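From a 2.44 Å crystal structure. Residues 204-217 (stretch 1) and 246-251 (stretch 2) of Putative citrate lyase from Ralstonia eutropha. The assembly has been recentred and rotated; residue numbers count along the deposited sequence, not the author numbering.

Stretch 1, residues 204-217: LVRAKADMVAAALA
Stretch 2 246-251: EFGFLR

Residues 204-217 form a continuous α-helix, most of them with phi/psi near -63/-45, though Leu204 is at -80/-39, Leu216 at -64/-32 and Ala217 at -65/-22; N-to-O hydrogen bonds of 2.8-3.0 Å run from Lys208 N to Leu204 O through Ala217 N to Ala213 O. The second stretch leaves a weakly bonded helix: Phe247 lies at -119/-21, Gly248 at 91/22, Phe249 at -74/144, Leu250 at -122/4 and Arg251 extends at -154/158. The register is set by two CA pairs, Ala209 CA to Phe247 CA at 6.1 Å and Val212 CA to Gly248 CA at 6.4 Å. No hydrogen bond crosses between the stretches; packing accounts for the 424 Å² buried, both sides summed.

Aromatic contacts cover the most area. Phe247 (m, chi2 85°) points its CA-to-CB bond toward the helix and inserts its ring beside the turn holding Val205, Lys208 and Ala209. Its edge meets the backbone, Phe247 CE2 lying 3.8 Å from Val205 O and Phe247 CD2 4.2 Å from Ala209 N, while Val205 CG1 (chi1 t) packs 3.9 Å from Phe247 CE2. Ala209 points its CB sideways. Phe249 (m, chi2 -89°) starts away from the helix, yet its ring returns to it. Val212 CG2 sits over one face, 3.5 Å from the Phe249 ring centroid and 9° off the normal, a CH-pi contact; the valine is t at chi1. At the edge of the same ring, Lys208 CB is 3.9 Å from Phe249 CZ. The CE methyl of selenomethionine Met211 (chi1 t, chi2 -149°, chi3 p) reaches Phe249 CE1 at 3.5 Å.

Lys208 serves both rings through its aliphatic base, with CB also 3.8 Å from Phe247 CD2. Its chain is m at chi1 and t thereafter, carrying NZ to a hydrogen bond elsewhere in the structure. Lys208 NZ lies 5.9 Å from the Phe247 ring centroid, 11° off the normal, a long cation-pi geometry offering at most weak attraction.

Backbone packing explains the glycine. Val212 CG1 approaches Phe247 O at 3.1 Å and Gly248 O at 3.6 Å, so the valine fits closely against the turn. An ideal CB on Gly248 would point toward the helix, only 3.1 Å from Val212 CG1, and at these backbone angles it would also jam against the carbonyl oxygen of Phe247.

Aliphatic contacts close the far end. Leu216 (m, t) points toward the turn, placing CD1 4.1 Å from Gly248 O and CD2 4.1 Å from Leu250 CD1. Leu250, also m, t, starts sideways before its end comes nearer, and two branched apolar tips meet.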

# COMPACT_ATOMS: atom_id res chain seq x y z
N LEU C 204 7.47 7.58 1.74
CA LEU C 204 8.69 7.00 1.17
C LEU C 204 8.68 5.49 1.35
O LEU C 204 9.02 4.77 0.41
CB LEU C 204 9.92 7.67 1.79
CG LEU C 204 9.99 9.19 1.51
CD1 LEU C 204 11.21 9.80 2.11
CD2 LEU C 204 9.94 9.48 -0.02
N VAL C 205 8.19 5.01 2.51
CA VAL C 205 8.06 3.57 2.79
C VAL C 205 7.12 2.99 1.76
O VAL C 205 7.45 2.00 1.13
CB VAL C 205 7.57 3.28 4.25
CG1 VAL C 205 7.28 1.80 4.45
CG2 VAL C 205 8.59 3.75 5.27
N ARG C 206 5.97 3.67 1.54
CA ARG C 206 4.92 3.31 0.61
C ARG C 206 5.46 3.24 -0.82
O ARG C 206 5.26 2.24 -1.50
CB ARG C 206 3.76 4.31 0.73
CG ARG C 206 2.65 4.07 -0.25
CD ARG C 206 1.67 5.22 -0.26
NE ARG C 206 0.58 4.96 -1.20
CZ ARG C 206 0.65 5.19 -2.50
NH1 ARG C 206 1.73 5.74 -3.03
NH2 ARG C 206 -0.38 4.91 -3.28
N ALA C 207 6.17 4.28 -1.25
CA ALA C 207 6.74 4.36 -2.59
C ALA C 207 7.79 3.26 -2.82
O ALA C 207 7.70 2.51 -3.78
CB ALA C 207 7.36 5.74 -2.78
N LYS C 208 8.76 3.13 -1.89
CA LYS C 208 9.82 2.12 -1.98
C LYS C 208 9.22 0.69 -1.98
O LYS C 208 9.59 -0.13 -2.85
CB LYS C 208 10.83 2.27 -0.84
CG LYS C 208 11.72 3.46 -1.04
CD LYS C 208 12.80 3.52 0.04
CE LYS C 208 13.75 4.67 -0.21
NZ LYS C 208 14.71 4.82 0.91
N ALA C 209 8.31 0.40 -1.03
CA ALA C 209 7.70 -0.92 -0.93
C ALA C 209 6.87 -1.24 -2.19
O ALA C 209 6.98 -2.37 -2.69
CB ALA C 209 6.84 -1.02 0.33
N ASP C 210 6.13 -0.25 -2.76
CA ASP C 210 5.34 -0.47 -3.98
C ASP C 210 6.23 -0.81 -5.16
O ASP C 210 5.91 -1.74 -5.91
CB ASP C 210 4.50 0.75 -4.36
CG ASP C 210 3.15 0.79 -3.69
OD1 ASP C 210 2.86 -0.10 -2.88
OD2 ASP C 210 2.37 1.73 -3.99
N MSE C 211 7.33 -0.08 -5.32
CA MSE C 211 8.22 -0.29 -6.43
C MSE C 211 8.91 -1.67 -6.34
O MSE C 211 9.00 -2.37 -7.36
CB MSE C 211 9.22 0.85 -6.52
CG MSE C 211 9.94 0.89 -7.89
SE MSE C 211 11.76 1.56 -7.80
CE MSE C 211 12.52 0.19 -6.84
N VAL C 212 9.39 -2.06 -5.13
CA VAL C 212 10.04 -3.35 -4.92
C VAL C 212 9.01 -4.47 -5.20
O VAL C 212 9.32 -5.41 -5.93
CB VAL C 212 10.67 -3.48 -3.52
CG1 VAL C 212 11.14 -4.90 -3.24
CG2 VAL C 212 11.83 -2.50 -3.37
N ALA C 213 7.79 -4.33 -4.66
CA ALA C 213 6.72 -5.29 -4.88
C ALA C 213 6.41 -5.48 -6.37
O ALA C 213 6.26 -6.61 -6.81
CB ALA C 213 5.45 -4.85 -4.13
N ALA C 214 6.38 -4.37 -7.16
CA ALA C 214 6.10 -4.38 -8.60
C ALA C 214 7.23 -5.04 -9.38
O ALA C 214 6.96 -5.80 -10.31
CB ALA C 214 5.88 -2.96 -9.10
N ALA C 215 8.48 -4.73 -9.00
CA ALA C 215 9.68 -5.25 -9.62
C ALA C 215 9.78 -6.75 -9.41
O ALA C 215 9.82 -7.51 -10.40
CB ALA C 215 10.91 -4.54 -9.07
N LEU C 216 9.73 -7.18 -8.14
CA LEU C 216 9.84 -8.59 -7.79
C LEU C 216 8.67 -9.41 -8.33
O LEU C 216 8.89 -10.55 -8.73
CB LEU C 216 10.01 -8.80 -6.28
CG LEU C 216 11.27 -8.20 -5.67
CD1 LEU C 216 11.26 -8.37 -4.19
CD2 LEU C 216 12.54 -8.76 -6.30
N ALA C 217 7.47 -8.82 -8.43
CA ALA C 217 6.31 -9.51 -9.01
C ALA C 217 6.52 -9.82 -10.49
O ALA C 217 5.88 -10.72 -11.01
CB ALA C 217 5.06 -8.66 -8.84
N GLU C 246 15.18 -4.61 4.83
CA GLU C 246 13.86 -4.14 5.28
C GLU C 246 12.91 -3.89 4.11
O GLU C 246 11.69 -3.91 4.31
CB GLU C 246 13.99 -2.84 6.09
CG GLU C 246 14.78 -2.96 7.39
CD GLU C 246 14.98 -1.64 8.11
OE1 GLU C 246 14.02 -0.83 8.20
OE2 GLU C 246 16.11 -1.42 8.61
N PHE C 247 13.44 -3.64 2.90
CA PHE C 247 12.61 -3.32 1.75
C PHE C 247 12.71 -4.31 0.58
O PHE C 247 11.78 -4.36 -0.21
CB PHE C 247 12.92 -1.89 1.27
CG PHE C 247 12.39 -0.83 2.20
CD1 PHE C 247 13.11 -0.42 3.31
CD2 PHE C 247 11.14 -0.25 1.99
CE1 PHE C 247 12.60 0.53 4.19
CE2 PHE C 247 10.64 0.72 2.86
CZ PHE C 247 11.37 1.10 3.95
N GLY C 248 13.79 -5.09 0.48
CA GLY C 248 13.94 -6.06 -0.60
C GLY C 248 14.64 -5.56 -1.86
O GLY C 248 14.46 -6.14 -2.94
N PHE C 249 15.45 -4.48 -1.73
CA PHE C 249 16.26 -3.96 -2.83
C PHE C 249 17.43 -4.91 -3.03
O PHE C 249 17.91 -5.50 -2.06
CB PHE C 249 16.75 -2.54 -2.55
CG PHE C 249 15.66 -1.50 -2.64
CD1 PHE C 249 15.37 -0.88 -3.85
CD2 PHE C 249 14.95 -1.10 -1.52
CE1 PHE C 249 14.41 0.14 -3.93
CE2 PHE C 249 13.98 -0.10 -1.60
CZ PHE C 249 13.71 0.51 -2.80
N LEU C 250 17.85 -5.11 -4.30
CA LEU C 250 18.89 -6.07 -4.65
C LEU C 250 20.05 -5.40 -5.37
O LEU C 250 21.00 -6.06 -5.84
CB LEU C 250 18.23 -7.14 -5.55
CG LEU C 250 17.23 -8.07 -4.88
CD1 LEU C 250 16.58 -8.97 -5.89
CD2 LEU C 250 17.90 -8.90 -3.80
N ARG C 251 19.95 -4.09 -5.49
CA ARG C 251 20.93 -3.25 -6.16
C ARG C 251 20.84 -1.85 -5.56
O ARG C 251 19.83 -1.48 -4.97
CB ARG C 251 20.62 -3.24 -7.66
CG ARG C 251 21.64 -2.60 -8.58
CD ARG C 251 21.26 -3.09 -9.96
NE ARG C 251 21.82 -2.32 -11.05
CZ ARG C 251 22.77 -2.76 -11.86
NH1 ARG C 251 23.33 -3.94 -11.66
NH2 ARG C 251 23.17 -2.02 -12.89